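Local coordinates for glycoside Hydrolase (Bacteroides plebeius, PDB 5T3B), which probably hydrolyses glycosidic bonds in polysaccharides as a family 50 glycoside hydrolase from a human gut bacterium, at residues Phe95-Val103 with Ile113-Tyr121; Leu232-Asn242 with Ala321-Leu330. All coordinates share one frame; numbering follows the deposited sequence.

Interaction 1 of 2, residues Phe95-Val103 with Ile113-Tyr121; sequences FKATGRFRV and IVDPEGYPY
Arg-102 and Val-114 form an antiparallel hydrogen-bonded pair, with Arg-102 N to Val-114 O at 2.9 Å and Val-114 N to Arg-102 O at 2.8 Å, and Val-103 with Ile-113 is the non-hydrogen-bonded pair next to it. Beyond this short hairpin the chains stay in touch through single bonds: Gly-99 N uses a lone pair of Pro-116 O, and Phe-95 N reaches Gly-118 O. A water accepts from Thr-98 N and donates to Arg-100 O and Asp-115 O, bridging the two chains. The Phe-101 ring, its CG beside the backbone N (chi1 -79°), slides under Pro-116, whose CD sits over the ring centre at 3.8 Å in a CH-pi contact. On the same ring, CD1 meets Ile-113 CG2 and CE1 meets Asp-115 CB. Arg-102 lies alongside Val-114 and points the same way; its extended chain brings NE and NH2 side-on to Lys-96 O, NH2 at 2.7 Å, while Val-114 CB lies over one face of the guanidinium. Val-114 CG2 touches Phe-95 CD2 at 3.7 Å. Gly-118 CA makes a CA-H...O contact to Phe-95 O at 3.4 Å. In the type I turn from Asp-115 to Gly-118, Asp-115 OD1 takes N-H groups of Glu-117, an Asx turn, and Tyr-119 from opposite faces of its carboxylate, while OD2 bonds Ser-88 and Asn-84. These bonds to both carboxylate oxygens probably fix the turn's shape, and the Phe-101 and Val-114 contacts close its apolar sides.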
loop_
_atom_site.group_PDB
_atom_site.type_symbol
_atom_site.label_atom_id
_atom_site.label_comp_id
_atom_site.label_asym_id
_atom_site.label_seq_id
_atom_site.Cartn_x
_atom_site.Cartn_y
_atom_site.Cartn_z
ATOM N N PHE A 95 20.629 11.118 5.138
ATOM C CA PHE A 95 21.382 10.347 4.185
ATOM C C PHE A 95 21.780 11.221 3.018
ATOM O O PHE A 95 21.426 12.422 2.928
ATOM C CB PHE A 95 20.533 9.158 3.707
ATOM C CG PHE A 95 20.109 8.272 4.804
ATOM C CD1 PHE A 95 20.922 7.206 5.182
ATOM C CD2 PHE A 95 18.987 8.558 5.539
ATOM C CE1 PHE A 95 20.583 6.398 6.230
ATOM C CE2 PHE A 95 18.622 7.744 6.608
ATOM C CZ PHE A 95 19.407 6.664 6.967
ATOM N N LYS A 96 22.478 10.640 2.050
ATOM C CA LYS A 96 22.816 11.386 0.842
ATOM C C LYS A 96 21.584 11.859 0.086
ATOM O O LYS A 96 20.665 11.120 -0.125
ATOM C CB LYS A 96 23.660 10.538 -0.092
ATOM C CG LYS A 96 24.164 11.287 -1.318
ATOM C CD LYS A 96 24.964 10.396 -2.242
ATOM C CE LYS A 96 25.276 11.150 -3.546
ATOM N NZ LYS A 96 25.743 10.269 -4.686
ATOM N N ALA A 97 21.631 13.100 -0.350
ATOM C CA ALA A 97 20.573 13.688 -1.198
ATOM C C ALA A 97 20.881 13.456 -2.622
ATOM O O ALA A 97 22.005 13.724 -3.068
ATOM C CB ALA A 97 20.495 15.193 -0.962
ATOM N N THR A 98 19.882 13.039 -3.402
ATOM C CA THR A 98 20.001 12.950 -4.855
ATOM C C THR A 98 19.049 13.834 -5.617
ATOM O O THR A 98 19.079 13.896 -6.873
ATOM C CB THR A 98 19.764 11.508 -5.337
ATOM O OG1 THR A 98 18.393 11.199 -5.022
ATOM C CG2 THR A 98 20.713 10.513 -4.712
ATOM N N GLY A 99 18.200 14.553 -4.876
ATOM C CA GLY A 99 17.184 15.376 -5.490
ATOM C C GLY A 99 15.892 14.639 -5.837
ATOM O O GLY A 99 14.972 15.207 -6.428
ATOM N N ARG A 100 15.846 13.336 -5.487
ATOM C CA ARG A 100 14.700 12.504 -5.794
ATOM C C ARG A 100 14.451 11.570 -4.617
ATOM O O ARG A 100 15.389 11.158 -3.917
ATOM C CB ARG A 100 15.001 11.647 -7.042
ATOM C CG ARG A 100 15.220 12.465 -8.284
ATOM C CD ARG A 100 14.023 13.225 -8.795
ATOM N NE ARG A 100 12.908 12.358 -9.144
ATOM C CZ ARG A 100 12.840 11.662 -10.269
ATOM N NH1 ARG A 100 13.740 11.821 -11.226
ATOM N NH2 ARG A 100 11.875 10.808 -10.434
ATOM N N PHE A 101 13.195 11.186 -4.444
ATOM C CA PHE A 101 12.869 10.100 -3.522
ATOM C C PHE A 101 13.664 8.860 -3.904
ATOM O O PHE A 101 13.721 8.491 -5.069
ATOM C CB PHE A 101 11.350 9.826 -3.499
ATOM C CG PHE A 101 10.577 10.799 -2.659
ATOM C CD1 PHE A 101 10.591 10.701 -1.281
ATOM C CD2 PHE A 101 9.877 11.814 -3.242
ATOM C CE1 PHE A 101 9.885 11.608 -0.478
ATOM C CE2 PHE A 101 9.166 12.719 -2.450
ATOM C CZ PHE A 101 9.177 12.619 -1.077
ATOM N N ARG A 102 14.146 8.178 -2.898
ATOM C CA ARG A 102 14.921 6.940 -3.132
ATOM C C ARG A 102 14.831 6.052 -1.891
ATOM O O ARG A 102 14.220 6.449 -0.911
ATOM C CB ARG A 102 16.374 7.289 -3.482
ATOM C CG ARG A 102 17.137 7.875 -2.339
ATOM C CD ARG A 102 18.511 8.396 -2.775
ATOM N NE ARG A 102 19.339 8.779 -1.687
ATOM C CZ ARG A 102 19.958 7.942 -0.895
ATOM N NH1 ARG A 102 19.932 6.616 -1.123
ATOM N NH2 ARG A 102 20.600 8.396 0.151
ATOM N N VAL A 103 15.433 4.861 -1.944
ATOM C CA VAL A 103 15.375 3.908 -0.875
ATOM C C VAL A 103 16.747 3.741 -0.266
ATOM O O VAL A 103 17.719 3.511 -1.001
ATOM C CB VAL A 103 14.804 2.567 -1.345
ATOM C CG1 VAL A 103 14.693 1.587 -0.224
ATOM C CG2 VAL A 103 13.476 2.768 -2.045
ATOM N N ILE A 113 12.434 5.108 3.062
ATOM C CA ILE A 113 12.379 6.057 1.952
ATOM C C ILE A 113 13.115 7.333 2.392
ATOM O O ILE A 113 12.931 7.787 3.506
ATOM C CB ILE A 113 10.928 6.383 1.577
ATOM C CG1 ILE A 113 10.247 5.136 1.084
ATOM C CG2 ILE A 113 10.846 7.574 0.605
ATOM C CD1 ILE A 113 10.754 4.633 -0.139
ATOM N N VAL A 114 13.928 7.871 1.464
ATOM C CA VAL A 114 14.684 9.116 1.708
ATOM C C VAL A 114 14.145 10.125 0.704
ATOM O O VAL A 114 13.948 9.814 -0.481
ATOM C CB VAL A 114 16.203 8.825 1.519
ATOM C CG1 VAL A 114 17.061 10.043 1.344
ATOM C CG2 VAL A 114 16.597 7.918 2.729
ATOM N N ASP A 115 13.923 11.349 1.201
ATOM C CA ASP A 115 13.399 12.419 0.396
ATOM C C ASP A 115 14.449 13.070 -0.487
ATOM O O ASP A 115 15.635 12.704 -0.409
ATOM C CB ASP A 115 12.602 13.396 1.284
ATOM C CG ASP A 115 13.446 14.347 2.089
ATOM O OD1 ASP A 115 14.627 14.585 1.824
ATOM O OD2 ASP A 115 12.830 14.916 3.059
ATOM N N PRO A 116 14.048 13.973 -1.356
ATOM C CA PRO A 116 15.041 14.581 -2.272
ATOM C C PRO A 116 16.266 15.233 -1.600
ATOM O O PRO A 116 17.283 15.351 -2.256
ATOM C CB PRO A 116 14.226 15.620 -2.992
ATOM C CG PRO A 116 12.840 14.961 -3.128
ATOM C CD PRO A 116 12.678 14.326 -1.766
ATOM N N GLU A 117 16.099 15.657 -0.356
ATOM C CA GLU A 117 17.180 16.301 0.424
ATOM C C GLU A 117 17.925 15.328 1.330
ATOM O O GLU A 117 18.806 15.732 2.044
ATOM C CB GLU A 117 16.591 17.446 1.223
ATOM C CG GLU A 117 16.044 18.533 0.348
ATOM C CD GLU A 117 15.383 19.673 1.119
ATOM O OE1 GLU A 117 15.988 20.147 2.143
ATOM O OE2 GLU A 117 14.322 20.163 0.655
ATOM N N GLY A 118 17.580 14.046 1.260
ATOM C CA GLY A 118 18.257 13.065 2.037
ATOM C C GLY A 118 17.660 12.715 3.397
ATOM O O GLY A 118 18.181 11.850 4.113
ATOM N N TYR A 119 16.519 13.336 3.751
ATOM C CA TYR A 119 15.941 13.077 5.035
ATOM C C TYR A 119 14.999 11.865 4.988
ATOM O O TYR A 119 14.352 11.631 3.959
ATOM C CB TYR A 119 15.209 14.298 5.559
ATOM C CG TYR A 119 16.110 15.444 5.850
ATOM C CD1 TYR A 119 16.632 15.638 7.128
ATOM C CD2 TYR A 119 16.456 16.335 4.851
ATOM C CE1 TYR A 119 17.507 16.685 7.371
ATOM C CE2 TYR A 119 17.334 17.353 5.093
ATOM C CZ TYR A 119 17.848 17.528 6.327
ATOM O OH TYR A 119 18.703 18.592 6.560
ATOM N N PRO A 120 14.966 11.119 6.081
ATOM C CA PRO A 120 14.133 9.900 6.098
ATOM C C PRO A 120 12.626 10.278 6.164
ATOM O O PRO A 120 12.211 10.961 7.105
ATOM C CB PRO A 120 14.569 9.171 7.380
ATOM C CG PRO A 120 15.075 10.264 8.252
ATOM C CD PRO A 120 15.693 11.279 7.351
ATOM N N TYR A 121 11.871 9.776 5.199
ATOM C CA TYR A 121 10.451 9.997 5.124
ATOM C C TYR A 121 9.752 8.696 5.424
ATOM O O TYR A 121 9.746 7.795 4.569
ATOM C CB TYR A 121 10.013 10.504 3.735
ATOM C CG TYR A 121 8.521 10.582 3.566
ATOM C CD1 TYR A 121 7.733 11.226 4.532
ATOM C CD2 TYR A 121 7.887 9.935 2.515
ATOM C CE1 TYR A 121 6.370 11.221 4.469
ATOM C CE2 TYR A 121 6.488 9.939 2.434
ATOM C CZ TYR A 121 5.746 10.582 3.402
ATOM O OH TYR A 121 4.360 10.543 3.384
HETATM O O HOH W 1 17.611 11.730 -2.223
#

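Interaction 2 of 2, residues Leu232-Asn242 with Ala321-Leu330; sequences LNSDAFGMFRN and AVKASKDPEL. With EDO (1,2-ethanediol), chain M.
Lys-326 lies across Asn-233 and is bonded to it at both ends: its backbone N donates to Asn-233 OD1 at 2.9 Å, and NZ reaches Asn-233 O at 3.0 Å, each on a lone pair in the carbonyl plane. The lysine chain, extended beyond CG, spans the distance between these two acceptors, its methylenes running obliquely across the asparagine amide, CE 3.7 Å from Asn-233 CG. In the conformer described, the Arg-241 guanidinium has Lys-326 CD over one face, offset toward the rim, while Phe-237 O covers the opposite face. Arg-241 is bent at chi3 (66°), which turns NH2 back to the carbonyls of its own segment, Leu-232 O and Ser-234 O. At the other end of the contact Asp-327, CG anti to its backbone N (chi1 180°), offers OD2 to Asn-242 N at 2.7 Å, met from above the carboxylate plane, and the Asn-242 side chain slides past it in the opposite direction. Asp-327 OD1 closes an Asx turn on Glu-329 N, and Arg-100 forms a salt bridge with OD2. Ser-325 OG donates to Val-322 O and accepts from Asp-327 N in an ST turn. Beneath, Leu-232 packs CD2 on Ala-321 CB and CD1 on Val-322 CG2; Leu-330 CD2 touches Phe-237 CD1 at 3.9 Å. The chain following helix 300-324 is thus tied to the loop 233-242 by main-chain groups as much as by side chains, through the two lysine bonds at one end and the aspartate bond at the other.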
loop_
_atom_site.group_PDB
_atom_site.type_symbol
_atom_site.label_atom_id
_atom_site.label_comp_id
_atom_site.label_asym_id
_atom_site.label_seq_id
_atom_site.Cartn_x
_atom_site.Cartn_y
_atom_site.Cartn_z
ATOM N N LEU A 232 6.305 3.574 -20.429
ATOM C CA LEU A 232 7.034 4.462 -19.532
ATOM C C LEU A 232 7.468 5.768 -20.150
ATOM O O LEU A 232 7.546 6.752 -19.468
ATOM C CB LEU A 232 8.267 3.804 -18.916
ATOM C CG LEU A 232 8.056 3.171 -17.519
ATOM C CD1 LEU A 232 7.891 4.241 -16.457
ATOM C CD2 LEU A 232 6.931 2.160 -17.469
ATOM N N ASN A 233 7.730 5.710 -21.458
ATOM C CA ASN A 233 8.124 6.908 -22.208
ATOM C C ASN A 233 6.979 7.691 -22.844
ATOM O O ASN A 233 7.210 8.692 -23.507
ATOM C CB ASN A 233 9.233 6.543 -23.211
ATOM C CG ASN A 233 10.599 6.672 -22.622
ATOM O OD1 ASN A 233 10.789 7.041 -21.464
ATOM N ND2 ASN A 233 11.599 6.343 -23.430
ATOM N N SER A 234 5.744 7.251 -22.580
ATOM C CA SER A 234 4.596 7.850 -23.178
ATOM C C SER A 234 4.058 8.996 -22.356
ATOM O O SER A 234 4.462 9.238 -21.209
ATOM C CB SER A 234 3.524 6.778 -23.369
ATOM O OG SER A 234 2.833 6.520 -22.175
ATOM N N ASP A 235 2.999 9.604 -22.889
ATOM C CA ASP A 235 2.311 10.702 -22.219
ATOM C C ASP A 235 1.645 10.260 -20.918
ATOM O O ASP A 235 1.349 11.095 -20.039
ATOM C CB ASP A 235 1.254 11.365 -23.157
ATOM C CG ASP A 235 1.854 12.194 -24.290
ATOM O OD1 ASP A 235 3.058 12.598 -24.231
ATOM O OD2 ASP A 235 1.068 12.506 -25.259
ATOM N N ALA A 236 1.459 8.963 -20.735
ATOM C CA ALA A 236 0.862 8.485 -19.446
ATOM C C ALA A 236 1.738 8.822 -18.233
ATOM O O ALA A 236 1.217 9.007 -17.115
ATOM C CB ALA A 236 0.663 6.994 -19.552
ATOM N N PHE A 237 3.035 8.945 -18.474
ATOM C CA PHE A 237 3.979 9.309 -17.486
ATOM C C PHE A 237 4.492 10.775 -17.570
ATOM O O PHE A 237 5.345 11.171 -16.822
ATOM C CB PHE A 237 5.164 8.337 -17.388
ATOM C CG PHE A 237 4.821 7.034 -16.733
ATOM C CD1 PHE A 237 5.111 6.850 -15.407
ATOM C CD2 PHE A 237 4.175 6.026 -17.383
ATOM C CE1 PHE A 237 4.752 5.703 -14.743
ATOM C CE2 PHE A 237 3.824 4.863 -16.736
ATOM C CZ PHE A 237 4.101 4.699 -15.417
ATOM N N GLY A 238 3.909 11.546 -18.473
ATOM C CA GLY A 238 4.418 12.883 -18.756
ATOM C C GLY A 238 4.472 13.813 -17.577
ATOM O O GLY A 238 5.466 14.474 -17.367
ATOM N N MET A 239 3.434 13.779 -16.751
ATOM C CA MET A 239 3.452 14.691 -15.590
ATOM C C MET A 239 4.231 14.164 -14.380
ATOM O O MET A 239 4.472 14.877 -13.415
ATOM C CB MET A 239 2.045 15.074 -15.174
ATOM C CG MET A 239 1.256 13.980 -14.550
ATOM S SD MET A 239 -0.380 14.576 -13.880
ATOM C CE MET A 239 -1.085 15.253 -15.239
ATOM N N PHE A 240 4.639 12.901 -14.460
ATOM C CA PHE A 240 5.264 12.238 -13.345
ATOM C C PHE A 240 6.774 12.110 -13.464
ATOM O O PHE A 240 7.505 12.121 -12.462
ATOM C CB PHE A 240 4.662 10.881 -13.087
ATOM C CG PHE A 240 3.170 10.906 -12.885
ATOM C CD1 PHE A 240 2.604 11.640 -11.825
ATOM C CD2 PHE A 240 2.296 10.295 -13.748
ATOM C CE1 PHE A 240 1.219 11.689 -11.642
ATOM C CE2 PHE A 240 0.919 10.325 -13.540
ATOM C CZ PHE A 240 0.395 11.032 -12.488
ATOM N N ARG A 241 7.259 11.965 -14.686
ATOM C CA ARG A 241 8.683 11.733 -14.847
ATOM C C ARG A 241 9.468 12.995 -14.449
ATOM O O ARG A 241 9.046 14.113 -14.739
ATOM C CB ARG A 241 8.997 11.319 -16.286
ATOM C CG ARG A 241 8.750 12.373 -17.325
ATOM C CD ARG A 241 9.371 11.819 -18.607
ATOM N NE ARG A 241 8.726 10.632 -19.143
ATOM C CZ ARG A 241 7.691 10.690 -19.946
ATOM N NH1 ARG A 241 7.244 11.890 -20.404
ATOM N NH2 ARG A 241 7.100 9.552 -20.306
ATOM N N ASN A 242 10.617 12.777 -13.817
ATOM C CA ASN A 242 11.507 13.867 -13.415
ATOM C C ASN A 242 10.859 14.909 -12.528
ATOM O O ASN A 242 11.214 16.068 -12.513
ATOM C CB ASN A 242 12.139 14.521 -14.639
ATOM C CG ASN A 242 12.926 13.521 -15.453
ATOM O OD1 ASN A 242 12.663 13.279 -16.669
ATOM N ND2 ASN A 242 13.815 12.903 -14.811
ATOM N N ALA A 321 11.830 -1.221 -17.929
ATOM C CA ALA A 321 11.252 -0.081 -18.611
ATOM C C ALA A 321 11.599 1.243 -17.937
ATOM O O ALA A 321 11.906 2.204 -18.617
ATOM C CB ALA A 321 9.757 -0.200 -18.718
ATOM N N VAL A 322 11.535 1.293 -16.609
ATOM C CA VAL A 322 11.963 2.491 -15.900
ATOM C C VAL A 322 13.443 2.779 -16.182
ATOM O O VAL A 322 13.805 3.902 -16.479
ATOM C CB VAL A 322 11.681 2.385 -14.389
ATOM C CG1 VAL A 322 12.257 3.586 -13.651
ATOM C CG2 VAL A 322 10.197 2.264 -14.111
ATOM N N LYS A 323 14.279 1.755 -16.107
ATOM C CA LYS A 323 15.720 1.978 -16.252
ATOM C C LYS A 323 16.034 2.492 -17.637
ATOM O O LYS A 323 16.917 3.350 -17.783
ATOM C CB LYS A 323 16.470 0.698 -15.967
ATOM C CG LYS A 323 17.920 0.729 -16.438
ATOM C CD LYS A 323 18.597 -0.558 -16.048
ATOM C CE LYS A 323 20.000 -0.663 -16.631
ATOM N NZ LYS A 323 20.589 0.668 -16.828
ATOM N N ALA A 324 15.280 2.027 -18.631
ATOM C CA ALA A 324 15.498 2.467 -20.020
ATOM C C ALA A 324 14.845 3.774 -20.419
ATOM O O ALA A 324 15.026 4.273 -21.549
ATOM C CB ALA A 324 15.031 1.378 -21.000
ATOM N N SER A 325 14.069 4.343 -19.506
ATOM C CA SER A 325 13.194 5.466 -19.800
ATOM C C SER A 325 13.899 6.800 -19.730
ATOM O O SER A 325 15.043 6.876 -19.310
ATOM C CB SER A 325 12.011 5.486 -18.820
ATOM O OG SER A 325 12.401 5.949 -17.513
ATOM N N LYS A 326 13.123 7.849 -19.977
ATOM C CA LYS A 326 13.529 9.218 -19.777
ATOM C C LYS A 326 13.696 9.603 -18.298
ATOM O O LYS A 326 14.177 10.700 -18.015
ATOM C CB LYS A 326 12.443 10.115 -20.398
ATOM C CG LYS A 326 12.290 9.960 -21.903
ATOM C CD LYS A 326 10.910 10.490 -22.378
ATOM C CE LYS A 326 10.653 10.206 -23.842
ATOM N NZ LYS A 326 9.292 10.711 -24.125
ATOM N N ASP A 327 13.339 8.726 -17.376
ATOM C CA ASP A 327 13.525 9.020 -15.925
ATOM C C ASP A 327 13.851 7.720 -15.140
ATOM O O ASP A 327 12.964 7.144 -14.475
ATOM C CB ASP A 327 12.350 9.734 -15.303
ATOM C CG ASP A 327 12.577 10.007 -13.827
ATOM O OD1 ASP A 327 13.754 9.841 -13.341
ATOM O OD2 ASP A 327 11.595 10.313 -13.129
ATOM N N PRO A 328 15.087 7.263 -15.192
ATOM C CA PRO A 328 15.422 6.049 -14.467
ATOM C C PRO A 328 15.380 6.131 -12.948
ATOM O O PRO A 328 15.505 5.135 -12.276
ATOM C CB PRO A 328 16.844 5.728 -14.918
ATOM C CG PRO A 328 17.070 6.555 -16.097
ATOM C CD PRO A 328 16.180 7.753 -16.058
ATOM N N GLU A 329 15.197 7.342 -12.381
ATOM C CA GLU A 329 15.157 7.530 -10.964
ATOM C C GLU A 329 13.734 7.511 -10.385
ATOM O O GLU A 329 13.604 7.585 -9.146
ATOM C CB GLU A 329 15.842 8.838 -10.526
ATOM C CG GLU A 329 17.354 8.821 -10.695
ATOM C CD GLU A 329 17.908 10.195 -10.448
ATOM O OE1 GLU A 329 18.273 10.518 -9.269
ATOM O OE2 GLU A 329 17.895 11.016 -11.439
ATOM N N LEU A 330 12.697 7.325 -11.230
ATOM C CA LEU A 330 11.317 7.194 -10.730
ATOM C C LEU A 330 11.233 5.882 -9.965
ATOM O O LEU A 330 11.579 4.842 -10.533
ATOM C CB LEU A 330 10.383 7.207 -11.910
ATOM C CG LEU A 330 8.903 7.179 -11.602
ATOM C CD1 LEU A 330 8.486 8.396 -10.780
ATOM C CD2 LEU A 330 8.113 7.075 -12.897
HETATM C C1 EDO M . 14.432 4.293 -9.889
HETATM O O1 EDO M . 13.685 3.101 -10.190
HETATM C C2 EDO M . 15.886 3.961 -9.464
HETATM O O2 EDO M . 15.634 2.976 -8.432
HETATM O O HOH W 2 14.461 6.544 -22.954
HETATM O O HOH W 3 16.165 11.893 -15.914
#

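How the interactions relate
Interaction 1 closes before interaction 2 opens along the chain, and their centres lie about 19 Å apart, each some 20 Å from the centre of the chain. The first pairs strands 102-105 and 111-114 of the hairpin and runs on to the turn leading into strand 120-126; the second joins the loop after helix 224-232 to the end of helix 300-324 and the turn beyond. They meet through one side chain: Arg-100 NH2 reaches Asp-327 OD2 at 2.8 Å in a salt bridge, and NH1 packs against Glu-329 and Asn-242. The beta hairpin region and the helical region are thus joined directly at this point, through a carboxylate that interaction 2 already uses.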